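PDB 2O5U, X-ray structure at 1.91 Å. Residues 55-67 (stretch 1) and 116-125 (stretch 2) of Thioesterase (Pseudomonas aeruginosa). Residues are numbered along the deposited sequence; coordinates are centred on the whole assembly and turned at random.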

# COMPACT_ATOMS: atom_id res chain seq x y z
N LEU A 55 -19.78 5.50 14.10
CA LEU A 55 -18.69 6.44 13.94
C LEU A 55 -18.78 7.12 12.59
O LEU A 55 -18.95 6.45 11.55
CB LEU A 55 -17.34 5.71 14.06
CG LEU A 55 -16.04 6.46 13.77
CD1 LEU A 55 -15.73 7.41 14.92
CD2 LEU A 55 -14.83 5.48 13.50
N ASP A 56 -18.63 8.44 12.63
CA ASP A 56 -18.67 9.27 11.42
C ASP A 56 -17.25 9.73 11.06
O ASP A 56 -16.74 10.68 11.63
CB ASP A 56 -19.66 10.45 11.62
CG ASP A 56 -19.73 11.37 10.43
OD1 ASP A 56 -19.05 11.07 9.40
OD2 ASP A 56 -20.43 12.40 10.52
N ILE A 57 -16.58 9.01 10.16
CA ILE A 57 -15.18 9.31 9.81
C ILE A 57 -15.02 10.57 8.93
O ILE A 57 -13.96 11.23 8.93
CB ILE A 57 -14.42 8.07 9.24
CG1 ILE A 57 -14.86 7.76 7.81
CG2 ILE A 57 -14.60 6.86 10.19
CD1 ILE A 57 -14.09 6.53 7.11
N GLN A 58 -16.07 10.91 8.20
CA GLN A 58 -16.03 12.04 7.28
C GLN A 58 -16.21 13.37 8.04
O GLN A 58 -15.45 14.31 7.82
CB GLN A 58 -17.11 11.87 6.21
CG GLN A 58 -16.92 10.57 5.34
CD GLN A 58 -15.66 10.57 4.52
OE1 GLN A 58 -15.05 11.59 4.31
NE2 GLN A 58 -15.28 9.41 4.04
N GLY A 59 -17.17 13.43 8.96
CA GLY A 59 -17.52 14.72 9.62
C GLY A 59 -17.57 14.68 11.12
O GLY A 59 -18.03 15.65 11.76
N GLY A 60 -17.15 13.56 11.70
CA GLY A 60 -17.28 13.35 13.15
C GLY A 60 -16.30 14.21 13.92
O GLY A 60 -15.18 14.42 13.49
N GLU A 61 -16.74 14.73 15.05
CA GLU A 61 -15.90 15.55 15.93
C GLU A 61 -14.85 14.77 16.76
O GLU A 61 -13.98 15.35 17.42
CB GLU A 61 -16.83 16.32 16.88
N VAL A 62 -14.94 13.45 16.76
CA VAL A 62 -14.11 12.64 17.66
C VAL A 62 -13.42 11.61 16.76
O VAL A 62 -14.05 11.09 15.87
CB VAL A 62 -14.94 11.95 18.78
CG1 VAL A 62 -14.15 10.80 19.44
CG2 VAL A 62 -15.45 12.98 19.82
N ILE A 63 -12.14 11.40 16.95
CA ILE A 63 -11.38 10.42 16.15
C ILE A 63 -10.52 9.46 17.01
O ILE A 63 -10.10 9.82 18.12
CB ILE A 63 -10.47 11.14 15.12
CG1 ILE A 63 -9.33 11.89 15.82
CG2 ILE A 63 -11.26 12.06 14.21
CD1 ILE A 63 -8.15 12.11 14.91
N GLY A 64 -10.24 8.24 16.51
CA GLY A 64 -9.40 7.27 17.22
C GLY A 64 -7.94 7.45 16.82
O GLY A 64 -7.66 7.54 15.63
N LEU A 65 -7.03 7.61 17.78
CA LEU A 65 -5.61 7.66 17.42
C LEU A 65 -5.06 6.31 17.84
O LEU A 65 -5.30 5.85 18.96
CB LEU A 65 -4.85 8.74 18.19
CG LEU A 65 -5.18 10.22 18.19
CD1 LEU A 65 -4.14 10.94 19.06
CD2 LEU A 65 -5.17 10.76 16.76
N VAL A 66 -4.32 5.68 16.94
CA VAL A 66 -3.66 4.41 17.33
C VAL A 66 -2.39 4.74 18.07
O VAL A 66 -1.49 5.40 17.53
CB VAL A 66 -3.27 3.59 16.11
CG1 VAL A 66 -2.53 2.33 16.56
CG2 VAL A 66 -4.56 3.21 15.29
N VAL A 67 -2.27 4.28 19.30
CA VAL A 67 -1.10 4.71 20.10
C VAL A 67 -0.10 3.59 20.32
O VAL A 67 1.03 3.81 20.75
CB VAL A 67 -1.53 5.30 21.47
CG1 VAL A 67 -2.28 6.66 21.33
CG2 VAL A 67 -2.39 4.26 22.19
N ARG A 116 -2.62 -6.95 18.61
CA ARG A 116 -3.47 -6.04 19.40
C ARG A 116 -3.22 -4.63 18.96
O ARG A 116 -2.20 -4.35 18.35
CB ARG A 116 -3.21 -6.17 20.92
CG ARG A 116 -1.77 -6.06 21.36
CD ARG A 116 -1.63 -6.58 22.82
N PHE A 117 -4.15 -3.74 19.26
CA PHE A 117 -3.81 -2.34 19.20
C PHE A 117 -4.72 -1.53 20.09
O PHE A 117 -5.80 -2.00 20.44
CB PHE A 117 -3.74 -1.83 17.74
CG PHE A 117 -5.05 -1.48 17.10
CD1 PHE A 117 -5.59 -0.17 17.24
CD2 PHE A 117 -5.74 -2.42 16.31
CE1 PHE A 117 -6.80 0.21 16.58
CE2 PHE A 117 -6.93 -2.07 15.66
CZ PHE A 117 -7.48 -0.73 15.80
N VAL A 118 -4.25 -0.33 20.43
CA VAL A 118 -4.96 0.60 21.31
C VAL A 118 -5.36 1.87 20.53
O VAL A 118 -4.51 2.56 19.93
CB VAL A 118 -4.14 0.98 22.58
CG1 VAL A 118 -4.90 2.02 23.48
CG2 VAL A 118 -3.73 -0.24 23.36
N HIS A 119 -6.64 2.16 20.59
CA HIS A 119 -7.18 3.47 20.28
C HIS A 119 -7.24 4.34 21.53
O HIS A 119 -7.67 3.87 22.62
CB HIS A 119 -8.62 3.38 19.71
CG HIS A 119 -8.71 3.26 18.22
ND1 HIS A 119 -9.82 2.73 17.58
CD2 HIS A 119 -7.86 3.66 17.23
CE1 HIS A 119 -9.64 2.78 16.27
NE2 HIS A 119 -8.46 3.34 16.03
N VAL A 120 -6.86 5.61 21.36
CA VAL A 120 -7.29 6.70 22.28
C VAL A 120 -8.11 7.66 21.43
O VAL A 120 -7.74 8.01 20.30
CB VAL A 120 -6.10 7.50 22.91
CG1 VAL A 120 -6.63 8.64 23.82
CG2 VAL A 120 -5.18 6.58 23.73
N PHE A 121 -9.23 8.10 21.99
CA PHE A 121 -10.16 8.94 21.31
C PHE A 121 -9.89 10.41 21.67
O PHE A 121 -9.73 10.78 22.85
CB PHE A 121 -11.61 8.46 21.54
CG PHE A 121 -11.95 7.25 20.71
CD1 PHE A 121 -11.68 5.95 21.20
CD2 PHE A 121 -12.36 7.40 19.38
CE1 PHE A 121 -11.94 4.80 20.40
CE2 PHE A 121 -12.61 6.26 18.57
CZ PHE A 121 -12.39 4.95 19.08
N VAL A 122 -9.82 11.23 20.64
CA VAL A 122 -9.46 12.60 20.83
C VAL A 122 -10.35 13.53 20.05
O VAL A 122 -10.93 13.13 19.00
CB VAL A 122 -7.95 12.90 20.42
CG1 VAL A 122 -6.94 12.17 21.30
CG2 VAL A 122 -7.71 12.72 18.95
N GLU A 123 -10.42 14.79 20.52
CA GLU A 123 -11.08 15.83 19.74
C GLU A 123 -10.36 16.04 18.38
O GLU A 123 -9.12 16.20 18.32
CB GLU A 123 -11.20 17.13 20.57
CG GLU A 123 -12.15 18.16 19.96
CD GLU A 123 -11.45 19.11 18.99
OE1 GLU A 123 -10.56 19.86 19.45
OE2 GLU A 123 -11.78 19.12 17.77
N ARG A 124 -11.12 16.00 17.29
CA ARG A 124 -10.57 16.02 15.92
C ARG A 124 -9.48 17.10 15.67
O ARG A 124 -8.38 16.77 15.23
CB ARG A 124 -11.73 16.06 14.89
CG ARG A 124 -11.35 16.00 13.39
CD ARG A 124 -12.53 15.52 12.48
NE ARG A 124 -12.03 15.02 11.18
CZ ARG A 124 -12.64 14.07 10.47
NH1 ARG A 124 -13.74 13.51 10.98
NH2 ARG A 124 -12.13 13.67 9.28
N ARG A 125 -9.78 18.35 16.01
CA ARG A 125 -8.93 19.53 15.72
C ARG A 125 -7.76 19.73 16.70
O ARG A 125 -6.63 19.97 16.29
CB ARG A 125 -9.80 20.80 15.75
CG ARG A 125 -10.61 21.07 14.45

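The two stretches lie in one chain, and their strands, 62-67 and 116-123, pair antiparallel. Val-62 sits across from Glu-123, Gly-64 from Phe-121 and Val-66 from His-119 in non-hydrogen-bonded pairs. Ile-63 with Val-122 and Leu-65 with Val-120 are the hydrogen-bonded pairs. Together the stretches bury 863 Å² of surface.

Backbone hydrogen bonds hold the register. Ile-63 N donates to Val-122 O and Val-122 N donates back to Ile-63 O, each at 2.9 Å. Leu-65 N to Val-120 O is shorter, 2.6 Å, and nearly straight. Val-120 N returns a bond of 2.9 Å to Leu-65 O. Val-67 N donates to Val-118 O at 2.9 Å. Beyond the strand pairing, Arg-124 N donates to Glu-61 O at 2.9 Å. CA-H...O contacts supplement this ladder. Phe-121 CA lies 3.3 Å from Ile-63 O, and His-119 CA lies 3.3 Å from Leu-65 O.

Side chains alternate between the two faces of the sheet. On the face carrying Ile-63, Leu-65, Val-120 and Val-122, the contacts are apolar. Val-122 CG2 is 3.6 Å from Ile-63 CG1 and also 3.6 Å from Leu-65 CG, so one methyl touches both neighbours. Val-67 CG1 and CG2 lie 3.8 and 3.9 Å from Val-120 CG2, and Val-67 CG2 also meets Val-118 CG1 at 3.6 Å.

Gly-64 belongs to the other face, among aromatic rings. Its CA lies over a face of both the His-119 and Phe-121 rings, 4.2 Å and 4.0 Å from their centroids. These are CH-pi contacts. The absence of a side chain makes this fit possible: an ideal CB on Gly-64 would clash with His-119 CD2 at 3.0 Å and sit tightly against Phe-121 CE2 at 3.2 Å. Nearby, Val-62 CG1 packs against Phe-121 CD2 at 3.8 Å. Val-66 CG2 approaches Phe-117 CE1 at 4.0 Å.

Arg-124 ties the loop before the first strand to the end of the second stretch. Its guanidinium bonds backbone carbonyls, whose partial negative charge suits a cationic donor. Arg-124 NH1 and NH2 both donate to Ile-57 O at 3.1 Å, and NH1 also donates to Gly-60 O at 3.0 Å. Ile-63 CG2 lies over one face of the guanidinium. The loop has its own support: Asp-56 OD1 accepts from Gly-59 N at 3.0 Å, and Gly-60 N makes a weak bond to Asp-56 O at 2.9 Å.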